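Local coordinates for protein coronin (Toxoplasma gondii, PDB 4OZU) that probably binds actin filaments and contributes to invasion and egress of the parasite, represented here by its WD40 beta-propeller domain, at residues 13-18 with 279-284; 37-42 with 336-341; 245-250 with 300-305; 283-286 with 291-294. All blocks are in the same frame, centred on the assembly; numbering follows the deposited sequence. Where two conformers were deposited one is given.

Interaction 1. Residues 13-18 with 279-284; sequences KNLYAE and TGMLYV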
# COMPACT_ATOMS: atom_id res chain seq x y z
N LYS A 13 5.97 -21.25 -7.33
CA LYS A 13 5.62 -21.45 -8.73
C LYS A 13 4.12 -21.53 -8.92
O LYS A 13 3.61 -21.34 -10.03
CB LYS A 13 6.27 -22.73 -9.26
CG LYS A 13 7.76 -22.60 -9.56
CD LYS A 13 8.29 -23.88 -10.17
CE LYS A 13 9.68 -23.69 -10.76
NZ LYS A 13 10.15 -24.93 -11.44
N ASN A 14 3.41 -21.82 -7.84
CA ASN A 14 1.97 -22.03 -7.87
C ASN A 14 1.29 -21.21 -6.79
O ASN A 14 1.65 -21.30 -5.62
CB ASN A 14 1.62 -23.51 -7.69
CG ASN A 14 2.38 -24.40 -8.66
OD1 ASN A 14 3.29 -25.12 -8.26
ND2 ASN A 14 1.99 -24.36 -9.92
N LEU A 15 0.31 -20.42 -7.19
CA LEU A 15 -0.45 -19.60 -6.26
C LEU A 15 -1.78 -19.31 -6.90
O LEU A 15 -1.83 -18.70 -7.97
CB LEU A 15 0.29 -18.31 -5.93
CG LEU A 15 -0.27 -17.48 -4.79
CD1 LEU A 15 0.05 -18.13 -3.46
CD2 LEU A 15 0.29 -16.06 -4.83
N TYR A 16 -2.87 -19.77 -6.29
CA TYR A 16 -4.18 -19.57 -6.89
C TYR A 16 -5.03 -18.61 -6.08
O TYR A 16 -4.92 -18.53 -4.85
CB TYR A 16 -4.90 -20.92 -7.08
CG TYR A 16 -5.35 -21.63 -5.83
CD1 TYR A 16 -4.54 -22.57 -5.21
CD2 TYR A 16 -6.61 -21.40 -5.30
CE1 TYR A 16 -4.97 -23.25 -4.08
CE2 TYR A 16 -7.05 -22.07 -4.17
CZ TYR A 16 -6.22 -23.00 -3.57
OH TYR A 16 -6.64 -23.67 -2.44
N ALA A 17 -5.84 -17.85 -6.79
CA ALA A 17 -6.74 -16.89 -6.19
C ALA A 17 -8.08 -17.56 -5.90
O ALA A 17 -8.65 -18.20 -6.78
CB ALA A 17 -6.93 -15.69 -7.10
N GLU A 18 -8.57 -17.42 -4.67
CA GLU A 18 -9.88 -17.96 -4.30
C GLU A 18 -10.73 -16.86 -3.67
O GLU A 18 -10.43 -16.36 -2.59
CB GLU A 18 -9.72 -19.13 -3.33
CG GLU A 18 -11.05 -19.74 -2.92
CD GLU A 18 -10.89 -21.06 -2.18
OE1 GLU A 18 -10.16 -21.10 -1.17
OE2 GLU A 18 -11.49 -22.06 -2.63
N THR A 279 7.67 -12.84 0.84
CA THR A 279 7.73 -13.95 -0.11
C THR A 279 8.21 -13.53 -1.50
O THR A 279 8.63 -14.38 -2.29
CB THR A 279 6.36 -14.63 -0.29
OG1 THR A 279 5.45 -13.72 -0.92
CG2 THR A 279 5.79 -15.11 1.04
N GLY A 280 8.13 -12.24 -1.80
CA GLY A 280 8.47 -11.76 -3.12
C GLY A 280 7.30 -11.71 -4.10
O GLY A 280 7.49 -11.37 -5.27
N MET A 281 6.10 -12.05 -3.65
CA MET A 281 4.93 -11.93 -4.51
C MET A 281 4.69 -10.47 -4.84
O MET A 281 4.77 -9.59 -3.97
CB MET A 281 3.68 -12.53 -3.86
CG MET A 281 3.67 -14.04 -3.70
SD MET A 281 4.15 -14.99 -5.16
CE MET A 281 3.00 -14.38 -6.39
N LEU A 282 4.38 -10.23 -6.11
CA LEU A 282 4.18 -8.88 -6.61
C LEU A 282 2.89 -8.84 -7.40
O LEU A 282 2.79 -9.45 -8.47
CB LEU A 282 5.37 -8.45 -7.47
CG LEU A 282 5.45 -7.01 -7.97
CD1 LEU A 282 5.37 -6.00 -6.83
CD2 LEU A 282 6.74 -6.80 -8.75
N TYR A 283 1.89 -8.15 -6.86
CA TYR A 283 0.57 -8.08 -7.49
C TYR A 283 0.44 -6.75 -8.24
O TYR A 283 0.90 -5.72 -7.75
CB TYR A 283 -0.54 -8.20 -6.45
CG TYR A 283 -0.42 -9.41 -5.54
CD1 TYR A 283 0.38 -9.36 -4.41
CD2 TYR A 283 -1.11 -10.58 -5.80
CE1 TYR A 283 0.51 -10.45 -3.57
CE2 TYR A 283 -1.00 -11.69 -4.96
CZ TYR A 283 -0.19 -11.61 -3.85
OH TYR A 283 -0.06 -12.68 -3.01
N VAL A 284 -0.15 -6.78 -9.44
CA VAL A 284 -0.43 -5.55 -10.18
C VAL A 284 -1.92 -5.48 -10.44
O VAL A 284 -2.49 -6.34 -11.11
CB VAL A 284 0.38 -5.46 -11.49
CG1 VAL A 284 1.87 -5.31 -11.17
CG2 VAL A 284 0.16 -6.67 -12.38

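Interaction 2. Residues 37-42 with 336-341; sequences CGLAAN and LKQENG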
# COMPACT_ATOMS: atom_id res chain seq x y z
N CYS A 37 -5.05 3.11 -3.97
CA CYS A 37 -5.76 1.84 -4.14
C CYS A 37 -7.20 1.93 -3.61
O CYS A 37 -8.09 1.26 -4.13
CB CYS A 37 -5.00 0.70 -3.46
SG CYS A 37 -4.56 0.95 -1.73
N GLY A 38 -7.44 2.78 -2.61
CA GLY A 38 -8.79 3.13 -2.20
C GLY A 38 -9.19 2.66 -0.81
O GLY A 38 -9.93 3.34 -0.11
N LEU A 39 -8.70 1.49 -0.42
CA LEU A 39 -9.01 0.92 0.88
C LEU A 39 -7.74 0.80 1.71
O LEU A 39 -6.63 1.01 1.22
CB LEU A 39 -9.67 -0.46 0.75
CG LEU A 39 -10.81 -0.59 -0.26
CD1 LEU A 39 -11.25 -2.05 -0.35
CD2 LEU A 39 -11.97 0.30 0.12
N ALA A 40 -7.92 0.45 2.97
CA ALA A 40 -6.81 0.15 3.86
C ALA A 40 -7.24 -0.90 4.87
O ALA A 40 -8.42 -1.01 5.20
CB ALA A 40 -6.34 1.40 4.57
N ALA A 41 -6.29 -1.68 5.35
CA ALA A 41 -6.57 -2.67 6.38
C ALA A 41 -5.33 -2.91 7.22
O ALA A 41 -4.20 -2.80 6.72
CB ALA A 41 -7.05 -3.98 5.75
N ASN A 42 -5.53 -3.19 8.50
CA ASN A 42 -4.45 -3.71 9.32
C ASN A 42 -4.88 -5.07 9.85
O ASN A 42 -5.70 -5.74 9.22
CB ASN A 42 -4.06 -2.72 10.44
CG ASN A 42 -5.16 -2.46 11.46
OD1 ASN A 42 -6.23 -3.08 11.44
ND2 ASN A 42 -4.89 -1.54 12.37
N LEU A 336 -8.76 -7.32 -0.50
CA LEU A 336 -10.14 -6.92 -0.27
C LEU A 336 -10.52 -6.08 -1.47
O LEU A 336 -9.96 -5.02 -1.70
CB LEU A 336 -10.28 -6.13 1.03
CG LEU A 336 -9.83 -6.90 2.27
CD1 LEU A 336 -9.80 -6.01 3.51
CD2 LEU A 336 -10.74 -8.10 2.50
N LYS A 337 -11.47 -6.60 -2.25
CA LYS A 337 -11.87 -6.02 -3.52
C LYS A 337 -13.25 -5.36 -3.40
O LYS A 337 -14.22 -6.06 -3.17
CB LYS A 337 -11.90 -7.11 -4.59
CG LYS A 337 -12.40 -6.67 -5.96
CD LYS A 337 -12.76 -7.88 -6.81
CE LYS A 337 -13.46 -7.47 -8.09
NZ LYS A 337 -14.30 -8.57 -8.62
N GLN A 338 -13.35 -4.05 -3.56
CA GLN A 338 -14.67 -3.41 -3.60
C GLN A 338 -15.34 -3.70 -4.93
O GLN A 338 -14.77 -3.46 -6.00
CB GLN A 338 -14.57 -1.89 -3.40
CG GLN A 338 -15.91 -1.17 -3.49
CD GLN A 338 -15.79 0.31 -3.16
OE1 GLN A 338 -14.87 0.73 -2.45
NE2 GLN A 338 -16.70 1.12 -3.69
N GLU A 339 -16.55 -4.24 -4.85
CA GLU A 339 -17.39 -4.47 -6.01
C GLU A 339 -18.58 -3.52 -5.94
O GLU A 339 -19.31 -3.51 -4.96
CB GLU A 339 -17.85 -5.93 -6.07
CG GLU A 339 -16.69 -6.89 -6.22
CD GLU A 339 -17.13 -8.33 -6.40
OE1 GLU A 339 -18.23 -8.68 -5.92
OE2 GLU A 339 -16.38 -9.11 -7.03
N ASN A 340 -18.74 -2.72 -6.99
CA ASN A 340 -19.74 -1.66 -7.03
C ASN A 340 -19.61 -0.75 -5.82
O ASN A 340 -18.51 -0.34 -5.48
CB ASN A 340 -21.14 -2.27 -7.14
CG ASN A 340 -21.25 -3.21 -8.32
OD1 ASN A 340 -21.11 -2.79 -9.47
ND2 ASN A 340 -21.49 -4.49 -8.04
N GLY A 341 -20.73 -0.43 -5.16
CA GLY A 341 -20.70 0.46 -4.01
C GLY A 341 -21.20 -0.18 -2.72
O GLY A 341 -21.43 0.52 -1.74

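Interaction 3. Residues 245-250 with 300-305; sequences REMAIW and GTLRSV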
# COMPACT_ATOMS: atom_id res chain seq x y z
N ARG A 245 0.45 -1.41 -21.47
CA ARG A 245 0.86 -1.43 -20.07
C ARG A 245 2.13 -2.27 -19.91
O ARG A 245 2.25 -3.35 -20.47
CB ARG A 245 -0.26 -1.96 -19.17
CG ARG A 245 -1.54 -1.12 -19.28
CD ARG A 245 -2.50 -1.31 -18.11
NE ARG A 245 -3.07 -2.65 -18.06
CZ ARG A 245 -4.11 -2.99 -17.30
NH1 ARG A 245 -4.70 -2.08 -16.53
NH2 ARG A 245 -4.57 -4.23 -17.32
N GLU A 246 3.08 -1.73 -19.15
CA GLU A 246 4.38 -2.36 -19.01
C GLU A 246 4.94 -2.12 -17.61
O GLU A 246 4.36 -1.38 -16.82
CB GLU A 246 5.35 -1.82 -20.06
CG GLU A 246 5.48 -0.31 -20.03
CD GLU A 246 6.42 0.21 -21.08
OE1 GLU A 246 6.43 -0.34 -22.20
OE2 GLU A 246 7.17 1.17 -20.79
N MET A 247 6.08 -2.73 -17.32
CA MET A 247 6.68 -2.61 -16.01
C MET A 247 8.19 -2.61 -16.11
O MET A 247 8.76 -3.03 -17.12
CB MET A 247 6.23 -3.76 -15.11
CG MET A 247 6.57 -5.12 -15.67
SD MET A 247 5.87 -6.47 -14.70
CE MET A 247 6.24 -7.86 -15.77
N ALA A 248 8.83 -2.15 -15.04
CA ALA A 248 10.28 -2.10 -14.99
C ALA A 248 10.78 -2.27 -13.57
O ALA A 248 10.11 -1.89 -12.61
CB ALA A 248 10.78 -0.79 -15.57
N ILE A 249 11.96 -2.88 -13.47
CA ILE A 249 12.72 -2.97 -12.22
C ILE A 249 13.92 -2.04 -12.34
O ILE A 249 14.62 -2.06 -13.36
CB ILE A 249 13.18 -4.41 -11.93
CG1 ILE A 249 11.97 -5.31 -11.66
CG2 ILE A 249 14.16 -4.44 -10.74
CD1 ILE A 249 12.31 -6.78 -11.48
N TRP A 250 14.14 -1.24 -11.30
CA TRP A 250 15.23 -0.26 -11.27
C TRP A 250 16.12 -0.50 -10.08
O TRP A 250 15.65 -0.81 -8.99
CB TRP A 250 14.68 1.16 -11.19
CG TRP A 250 13.67 1.44 -12.21
CD1 TRP A 250 12.33 1.16 -12.14
CD2 TRP A 250 13.88 2.06 -13.48
NE1 TRP A 250 11.71 1.57 -13.29
CE2 TRP A 250 12.64 2.12 -14.13
CE3 TRP A 250 15.01 2.57 -14.13
CZ2 TRP A 250 12.48 2.66 -15.40
CZ3 TRP A 250 14.86 3.11 -15.39
CH2 TRP A 250 13.60 3.15 -16.01
N GLY A 300 16.31 -12.31 -7.62
CA GLY A 300 16.60 -11.18 -8.48
C GLY A 300 15.91 -11.25 -9.83
O GLY A 300 16.13 -10.40 -10.70
N THR A 301 15.06 -12.27 -10.01
CA THR A 301 14.35 -12.49 -11.26
C THR A 301 12.85 -12.39 -11.04
O THR A 301 12.34 -12.88 -10.03
CB THR A 301 14.67 -13.88 -11.85
OG1 THR A 301 16.08 -14.06 -11.94
CG2 THR A 301 14.05 -14.03 -13.24
N LEU A 302 12.15 -11.78 -11.98
CA LEU A 302 10.69 -11.69 -11.93
C LEU A 302 10.07 -12.79 -12.79
O LEU A 302 10.41 -12.94 -13.96
CB LEU A 302 10.22 -10.31 -12.41
CG LEU A 302 8.79 -9.91 -12.04
CD1 LEU A 302 8.60 -9.83 -10.53
CD2 LEU A 302 8.46 -8.58 -12.68
N ARG A 303 9.15 -13.55 -12.20
CA ARG A 303 8.49 -14.66 -12.90
C ARG A 303 6.98 -14.56 -12.77
O ARG A 303 6.46 -14.33 -11.68
CB ARG A 303 8.98 -16.00 -12.35
CG ARG A 303 10.48 -16.20 -12.44
CD ARG A 303 10.89 -17.61 -12.02
NE ARG A 303 12.33 -17.75 -11.83
CZ ARG A 303 13.01 -17.22 -10.82
NH1 ARG A 303 12.39 -16.49 -9.90
NH2 ARG A 303 14.32 -17.40 -10.73
N SER A 304 6.28 -14.73 -13.89
CA SER A 304 4.83 -14.77 -13.88
C SER A 304 4.37 -16.01 -13.13
O SER A 304 4.91 -17.10 -13.36
CB SER A 304 4.27 -14.77 -15.30
OG SER A 304 2.86 -14.60 -15.30
N VAL A 305 3.39 -15.86 -12.26
CA VAL A 305 2.83 -17.00 -11.54
C VAL A 305 1.42 -17.30 -12.01
O VAL A 305 1.17 -18.35 -12.59
CB VAL A 305 2.82 -16.76 -10.02
CG1 VAL A 305 2.14 -17.92 -9.30
CG2 VAL A 305 4.25 -16.57 -9.52

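Interaction 4. Residues 283-286 with 291-294; sequences YVCG and SCRY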
# COMPACT_ATOMS: atom_id res chain seq x y z
N TYR A 283 1.89 -8.15 -6.86
CA TYR A 283 0.57 -8.08 -7.49
C TYR A 283 0.44 -6.75 -8.24
O TYR A 283 0.90 -5.72 -7.75
CB TYR A 283 -0.54 -8.20 -6.45
CG TYR A 283 -0.42 -9.41 -5.54
CD1 TYR A 283 0.38 -9.36 -4.41
CD2 TYR A 283 -1.11 -10.58 -5.80
CE1 TYR A 283 0.51 -10.45 -3.57
CE2 TYR A 283 -1.00 -11.69 -4.96
CZ TYR A 283 -0.19 -11.61 -3.85
OH TYR A 283 -0.06 -12.68 -3.01
N VAL A 284 -0.15 -6.78 -9.44
CA VAL A 284 -0.43 -5.55 -10.18
C VAL A 284 -1.92 -5.48 -10.44
O VAL A 284 -2.49 -6.34 -11.11
CB VAL A 284 0.38 -5.46 -11.49
CG1 VAL A 284 1.87 -5.31 -11.17
CG2 VAL A 284 0.16 -6.67 -12.38
N CYS A 285 -2.54 -4.43 -9.89
CA CYS A 285 -3.98 -4.29 -9.87
C CYS A 285 -4.41 -2.96 -10.48
O CYS A 285 -3.92 -1.91 -10.08
CB CYS A 285 -4.48 -4.38 -8.43
SG CYS A 285 -3.76 -5.75 -7.49
N GLY A 286 -5.32 -3.02 -11.44
CA GLY A 286 -5.88 -1.82 -12.03
C GLY A 286 -7.32 -1.60 -11.61
O GLY A 286 -8.16 -2.48 -11.76
N SER A 291 -9.69 -8.23 -13.46
CA SER A 291 -8.66 -9.21 -13.15
C SER A 291 -7.43 -8.59 -12.52
O SER A 291 -7.19 -7.38 -12.64
CB SER A 291 -8.26 -9.97 -14.42
OG SER A 291 -7.71 -9.10 -15.39
N CYS A 292 -6.66 -9.42 -11.82
CA CYS A 292 -5.40 -9.04 -11.19
C CYS A 292 -4.38 -10.14 -11.44
O CYS A 292 -4.66 -11.30 -11.16
CB CYS A 292 -5.58 -8.84 -9.68
SG CYS A 292 -4.11 -9.30 -8.73
N ARG A 293 -3.21 -9.78 -11.96
CA ARG A 293 -2.17 -10.78 -12.16
C ARG A 293 -1.01 -10.55 -11.21
O ARG A 293 -0.80 -9.45 -10.69
CB ARG A 293 -1.68 -10.79 -13.61
CG ARG A 293 -1.09 -9.49 -14.10
CD ARG A 293 -0.69 -9.64 -15.56
NE ARG A 293 0.26 -10.73 -15.75
CZ ARG A 293 0.71 -11.15 -16.93
NH1 ARG A 293 0.30 -10.57 -18.05
NH2 ARG A 293 1.58 -12.15 -16.99
N TYR A 294 -0.27 -11.62 -10.95
CA TYR A 294 0.83 -11.56 -10.02
C TYR A 294 2.04 -12.36 -10.47
O TYR A 294 1.96 -13.29 -11.28
CB TYR A 294 0.38 -12.02 -8.64
CG TYR A 294 -0.60 -13.16 -8.62
CD1 TYR A 294 -1.96 -12.93 -8.76
CD2 TYR A 294 -0.17 -14.48 -8.44
CE1 TYR A 294 -2.87 -13.98 -8.73
CE2 TYR A 294 -1.07 -15.52 -8.42
CZ TYR A 294 -2.41 -15.27 -8.56
OH TYR A 294 -3.31 -16.32 -8.53
O HOH W 1 -3.47 -6.80 -13.64
O HOH W 2 -5.57 -5.40 -13.28

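Interaction 1. Residues 13-18 with 279-284
Leu15 lays its CD2 methyl into the elbow of the Met281 thioether, 3.5 Å from Met281 CE, and the same methyl also touches SD and CG of the methionine. The two side chains reach toward each other tip to tip. Met281 presents this elbow because its chain bends twice beyond CG, at chi2 (-48°) and again at chi3 (-55°), which folds SD and CE back toward the leucine. From another side Tyr283 runs across Leu15 at about a right angle, with its OH 3.9 Å from Leu15 CD2. The contact joins two adjacent blades of the WD40 beta-propeller: Leu15 directly precedes strand 16-25, the N-terminal strand that completes the last blade beside strand 343-350, while Met281 and Tyr283 lie on strand 281-286 of the preceding blade. Phe349 flanks both Leu15 and Tyr283, and Val305 touches Leu15 and Met281, so the small apolar patch is enclosed. No hydrogen bond spans the two segments, although the carbonyl O of Leu15 is taken by the hydroxyl of Tyr294. At the start of its strand, Met281 is held by an ST turn, in which its backbone N donates to Thr279 OG1 at 3.3 Å; Asp276 is a second partner of that hydroxyl.

Interaction 2. Residues 37-42 with 336-341
The backbones of Leu39 and Leu336 come no nearer than 8.0 Å between CA atoms, and no hydrogen bond crosses between their segments. Both instead bond to the backbone of the innermost strand of the last propeller blade: Leu39 to Phe317 and Leu336 to Cys318. Segment 37-42 contains strand 40-41, the inner strand of the first blade, so the contact lies at the seam where the ring of blades closes. The two methyls of Leu39 part, CD1 settling 3.5 Å from the carbonyl O of Leu336 and CD2 lying 3.9 Å from OE1 of Gln338, whose side chain it crosses at about a right angle. Further along, the methyl of Ala41 meets Leu336 CD1 at 4.1 Å, while Ala40 faces the other way, onto Thr85 and Phe87 of the second blade. Lys337 likewise turns its back on the contact and forms a salt bridge with Glu339. Gln338 stands up from its strand fully extended, and its buried amide is fixed at both ends: OE1 takes Asn316 ND2, and NE2 serves Ser30 O as well as Asn340 O. The last of these bonds is 2.9 Å long from Gln338 NE2 to Asn340 O, only 4° out of the amide plane.

Interaction 3. Residues 245-250 with 300-305
Met247 and Leu302 point at each other end on, the thioether tip of one against a single methyl of the other. Leu302 CD2 lies 3.9 Å from Met247 CE and equally far from Met247 SD, so the methyl sits astride the S-CE bond. Met247 is straight beyond CG and spans the gap at full length in the conformer described, one of two. Ile249, two residues further along the same strand, meets the base of the leucine instead, its CD1 being 4.2 Å from Leu302 CB. Leu302 is thus approached at its tip by the methionine and at its root by the isoleucine, helped by a chi1 of -163° that sets CG opposite the backbone N. This is a blade-to-blade contact of the WD40 propeller: 245-251 is the third strand of one four-stranded sheet, and 301-309 is the outermost strand of the next. The backbones stay apart, 9.0 Å between the CA atoms of Ile249 and Leu302, and only apolar side chains bridge them. Tyr260 touches Leu302 as well, while Tyr295 packs on Met247 and Leu302, and Tyr297 on Ile249 and Leu302. Ala248 points away from this layer; Trp250, two residues on, donates from NE1 to Thr236 OG1, the tryptophan-to-hydroxyl bond familiar from WD40 blades. At the other end of the strand, Arg245 forms salt bridges with Asp265 and Asp289.

Interaction 4. Residues 283-286 with 291-294
Val284 N donates to the carbonyl O of Arg293 in an almost perfectly straight bond of 3.0 Å, with an N-H...O angle of 176°. It is the one direct hydrogen bond between these segments of the antiparallel hairpin. Toward the turn the strands part enough to admit water: one molecule accepts from Gly286 N at 3.0 Å and donates to Ser291 O at 2.6 Å, and another donates to Val284 O while only weakly accepting from Arg293 N. Beside the direct bond, Val284 CG2 lies 3.5 Å from Arg293 CG, the two side chains running side by side on one face of the sheet. On the face of the tyrosines and cysteines, Tyr283 CD2 rests 3.5 Å from Tyr294 CB, and the rings are inclined at 50°. Cys285 and Cys292 form a disulfide known in this protein; each has two conformers, so the 3.8 Å between Cys285 SG and Cys292 SG in one, too long for a bond, says little about the other. The hairpin supplies the two middle strands of its blade, between 271-275 and 301-309. Its cysteine face packs against Met335 of the last blade, which Tyr294 also reaches, meeting Phe349 edge-to-face and bonding through its hydroxyl to Leu15 O.

From the N terminus, 13-18 meets 279-284, and this loop of some 260 residues takes in most of the propeller. Segment 37-42 starts within it but pairs with 336-341, further along the chain, so interactions 1 and 2 cross, both reaching the last blade: the former joins its N-terminal strand to the blade before, the latter its second strand to the first blade. Interaction 3 opens at 245-250 and closes at 300-305, so it crosses interaction 1 but lies within the span of interaction 2. Interaction 4, a short hairpin, starts where interaction 1 ends and falls within the spans of 2 and 3. Interactions 1, 3 and 4 touch around blade 271-309, whereas interaction 2 stands apart.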